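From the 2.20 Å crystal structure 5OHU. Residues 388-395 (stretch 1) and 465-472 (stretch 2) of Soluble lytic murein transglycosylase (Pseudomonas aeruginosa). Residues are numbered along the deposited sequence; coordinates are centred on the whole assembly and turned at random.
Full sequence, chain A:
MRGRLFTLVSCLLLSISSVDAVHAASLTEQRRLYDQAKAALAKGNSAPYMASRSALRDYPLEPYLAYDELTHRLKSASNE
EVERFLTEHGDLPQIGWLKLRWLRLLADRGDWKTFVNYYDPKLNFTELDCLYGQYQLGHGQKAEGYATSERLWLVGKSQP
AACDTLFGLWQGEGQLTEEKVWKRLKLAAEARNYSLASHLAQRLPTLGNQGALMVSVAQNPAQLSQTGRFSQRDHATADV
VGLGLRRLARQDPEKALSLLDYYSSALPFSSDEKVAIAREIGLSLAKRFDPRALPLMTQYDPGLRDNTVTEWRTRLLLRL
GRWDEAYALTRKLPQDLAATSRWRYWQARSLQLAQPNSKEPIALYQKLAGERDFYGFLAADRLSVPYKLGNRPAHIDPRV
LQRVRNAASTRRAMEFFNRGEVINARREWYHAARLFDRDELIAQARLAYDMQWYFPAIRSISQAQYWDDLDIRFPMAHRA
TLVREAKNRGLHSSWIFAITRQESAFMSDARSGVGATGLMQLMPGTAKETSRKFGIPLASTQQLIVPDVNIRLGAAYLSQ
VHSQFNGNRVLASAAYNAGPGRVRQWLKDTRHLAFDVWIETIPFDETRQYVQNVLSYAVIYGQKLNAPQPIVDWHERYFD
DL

Stretch 1, residues 388-395: KLGNRPAH
Stretch 2 (465-472) QYWDDLDI

The amide of one side chain, Asn391, reads the start of a helix that is already capped from within. Its OD1 accepts from Leu470 N at 2.9 Å and, weakly, from Asp471 N at 3.4 Å, while its ND2 donates to Asp471 OD1 at 2.5 Å, a very short bond. The helix, weakly bonded from about 470 and continuing beyond the stretch, has Asp469 as its N-cap: Asp469 OD1 accepts from Ile472 N at 3.0 Å. First-turn amides lack partners in a preceding turn, so both acceptors answer the same need.

Stretch 1 is irregular and mostly extended, with phi/psi of -102/95 at Asn391, -121/98 at Arg392, -59/134 at Pro393 and -64/141 at Ala394. Asn391 has chi1 t and chi2 9°; its CB points sideways, but the amide end comes nearer. Asp469 takes -94/97 with chi1 t, Leu470 -87/-12 with chi1 m and chi2 t, and Asp471 -70/-47 with chi1 m. The register is fixed by two CA pairs: Asn391 CA to Leu470 CA 5.1 Å, Pro393 CA to Asp469 CA 4.7 Å.

The one backbone-to-backbone hydrogen bond is at Arg392, whose N donates to Asp468 O at 2.5 Å; Asn391 CA also lies 3.4 Å from Asp468 O in a CA-H...O contact. Asp468 sits at -80/-5. Arg392 O accepts from Tyr466 OH at 2.6 Å, near the plane of the ring, while the arginine CB points sideways and the end of the side chain (t, p, t) leads away.

Tyr466, at -105/97 with chi1 t and chi2 77°, has its CA-to-CB bond directed toward stretch 1. Ala394 CB packs over one ring face, 3.7 Å from the centroid of Tyr466 and 23° off the normal, so a single methyl makes the CH-pi contact. A water completes the join, accepting from Ala394 N at 3.0 Å and donating to Asp469 OD2 at 2.6 Å.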

# COMPACT_ATOMS: atom_id res chain seq x y z
N LYS A 388 -19.53 -19.32 -7.60
CA LYS A 388 -19.18 -19.03 -8.99
C LYS A 388 -17.68 -19.25 -9.17
O LYS A 388 -16.88 -18.47 -8.66
CB LYS A 388 -19.59 -17.60 -9.35
CG LYS A 388 -19.62 -17.26 -10.83
CD LYS A 388 -19.70 -15.74 -11.04
CE LYS A 388 -20.11 -15.36 -12.46
NZ LYS A 388 -19.12 -15.79 -13.49
N LEU A 389 -17.29 -20.30 -9.90
CA LEU A 389 -15.88 -20.69 -10.02
C LEU A 389 -15.45 -20.90 -11.47
O LEU A 389 -14.72 -21.85 -11.78
CB LEU A 389 -15.61 -21.96 -9.22
CG LEU A 389 -16.03 -21.90 -7.76
CD1 LEU A 389 -15.77 -23.22 -7.06
CD2 LEU A 389 -15.30 -20.77 -7.10
N GLY A 390 -15.87 -20.03 -12.38
CA GLY A 390 -15.48 -20.17 -13.78
C GLY A 390 -14.05 -19.76 -14.10
O GLY A 390 -13.67 -18.61 -13.86
N ASN A 391 -13.27 -20.68 -14.67
CA ASN A 391 -11.86 -20.46 -15.02
C ASN A 391 -11.77 -20.20 -16.52
O ASN A 391 -11.67 -21.14 -17.32
CB ASN A 391 -11.02 -21.66 -14.59
CG ASN A 391 -9.54 -21.50 -14.92
OD1 ASN A 391 -9.07 -20.43 -15.33
ND2 ASN A 391 -8.79 -22.58 -14.73
N ARG A 392 -11.77 -18.92 -16.90
CA ARG A 392 -11.93 -18.50 -18.29
C ARG A 392 -10.73 -17.67 -18.74
O ARG A 392 -10.66 -16.46 -18.45
CB ARG A 392 -13.23 -17.70 -18.43
CG ARG A 392 -13.38 -16.78 -19.64
CD ARG A 392 -13.32 -17.51 -20.98
NE ARG A 392 -13.57 -16.58 -22.09
CZ ARG A 392 -13.31 -16.84 -23.37
NH1 ARG A 392 -13.58 -15.93 -24.30
NH2 ARG A 392 -12.78 -18.01 -23.72
N PRO A 393 -9.75 -18.26 -19.43
CA PRO A 393 -8.67 -17.46 -20.02
C PRO A 393 -9.22 -16.44 -21.00
O PRO A 393 -10.08 -16.74 -21.84
CB PRO A 393 -7.80 -18.50 -20.74
CG PRO A 393 -8.10 -19.79 -20.04
CD PRO A 393 -9.54 -19.71 -19.63
N ALA A 394 -8.72 -15.21 -20.89
CA ALA A 394 -9.14 -14.15 -21.80
C ALA A 394 -8.73 -14.49 -23.23
O ALA A 394 -7.66 -15.04 -23.47
CB ALA A 394 -8.54 -12.81 -21.38
N HIS A 395 -9.61 -14.19 -24.18
CA HIS A 395 -9.22 -14.35 -25.58
C HIS A 395 -8.51 -13.09 -26.04
O HIS A 395 -9.03 -11.97 -25.90
CB HIS A 395 -10.39 -14.62 -26.51
CG HIS A 395 -10.11 -14.20 -27.92
ND1 HIS A 395 -10.56 -13.01 -28.45
CD2 HIS A 395 -9.35 -14.78 -28.88
CE1 HIS A 395 -10.13 -12.91 -29.70
NE2 HIS A 395 -9.40 -13.97 -29.98
N GLN A 465 -7.91 -6.01 -14.18
CA GLN A 465 -9.19 -6.33 -13.55
C GLN A 465 -9.91 -7.45 -14.30
O GLN A 465 -11.13 -7.44 -14.44
CB GLN A 465 -10.08 -5.09 -13.43
CG GLN A 465 -9.47 -3.99 -12.57
CD GLN A 465 -10.51 -3.15 -11.86
OE1 GLN A 465 -11.31 -3.66 -11.08
NE2 GLN A 465 -10.49 -1.85 -12.13
N TYR A 466 -9.14 -8.41 -14.79
CA TYR A 466 -9.68 -9.59 -15.45
C TYR A 466 -9.56 -10.76 -14.48
O TYR A 466 -8.53 -11.43 -14.41
CB TYR A 466 -8.97 -9.87 -16.75
CG TYR A 466 -9.60 -11.02 -17.47
CD1 TYR A 466 -10.80 -10.85 -18.15
CD2 TYR A 466 -9.04 -12.29 -17.42
CE1 TYR A 466 -11.40 -11.91 -18.80
CE2 TYR A 466 -9.64 -13.35 -18.06
CZ TYR A 466 -10.82 -13.15 -18.75
OH TYR A 466 -11.43 -14.21 -19.39
N TRP A 467 -10.64 -11.05 -13.77
CA TRP A 467 -10.60 -11.99 -12.67
C TRP A 467 -10.90 -13.44 -13.07
O TRP A 467 -10.65 -14.34 -12.27
CB TRP A 467 -11.58 -11.55 -11.60
CG TRP A 467 -11.40 -10.12 -11.19
CD1 TRP A 467 -12.30 -9.11 -11.34
CD2 TRP A 467 -10.24 -9.54 -10.57
NE1 TRP A 467 -11.78 -7.94 -10.84
CE2 TRP A 467 -10.52 -8.18 -10.36
CE3 TRP A 467 -9.00 -10.05 -10.17
CZ2 TRP A 467 -9.60 -7.30 -9.77
CZ3 TRP A 467 -8.09 -9.18 -9.56
CH2 TRP A 467 -8.39 -7.83 -9.38
N ASP A 468 -11.40 -13.68 -14.28
CA ASP A 468 -11.88 -15.01 -14.64
C ASP A 468 -10.77 -15.98 -15.03
O ASP A 468 -11.06 -17.16 -15.25
CB ASP A 468 -12.89 -14.91 -15.78
CG ASP A 468 -14.00 -13.94 -15.48
OD1 ASP A 468 -14.03 -13.40 -14.36
OD2 ASP A 468 -14.85 -13.71 -16.37
N ASP A 469 -9.52 -15.54 -15.12
CA ASP A 469 -8.43 -16.45 -15.47
C ASP A 469 -7.82 -16.96 -14.17
O ASP A 469 -6.96 -16.31 -13.57
CB ASP A 469 -7.38 -15.77 -16.35
CG ASP A 469 -6.40 -16.76 -16.96
OD1 ASP A 469 -6.06 -17.76 -16.29
OD2 ASP A 469 -5.96 -16.53 -18.11
N LEU A 470 -8.26 -18.14 -13.76
CA LEU A 470 -7.83 -18.73 -12.50
C LEU A 470 -6.54 -19.54 -12.63
O LEU A 470 -5.95 -19.90 -11.60
CB LEU A 470 -8.95 -19.59 -11.93
CG LEU A 470 -10.25 -18.81 -11.67
CD1 LEU A 470 -11.25 -19.70 -10.92
CD2 LEU A 470 -9.97 -17.56 -10.83
N ASP A 471 -6.10 -19.83 -13.85
CA ASP A 471 -4.78 -20.41 -14.02
C ASP A 471 -3.70 -19.37 -13.71
O ASP A 471 -2.76 -19.65 -12.95
CB ASP A 471 -4.62 -20.95 -15.44
CG ASP A 471 -5.36 -22.28 -15.64
OD1 ASP A 471 -6.25 -22.60 -14.82
OD2 ASP A 471 -5.06 -23.00 -16.62
N ILE A 472 -3.84 -18.16 -14.25
CA ILE A 472 -2.84 -17.14 -13.98
C ILE A 472 -2.96 -16.64 -12.55
O ILE A 472 -1.95 -16.48 -11.86
CB ILE A 472 -2.96 -15.98 -14.99
CG1 ILE A 472 -2.59 -16.46 -16.40
CG2 ILE A 472 -2.05 -14.83 -14.57
CD1 ILE A 472 -2.38 -15.32 -17.37
O HOH W 1 -5.96 -14.56 -19.87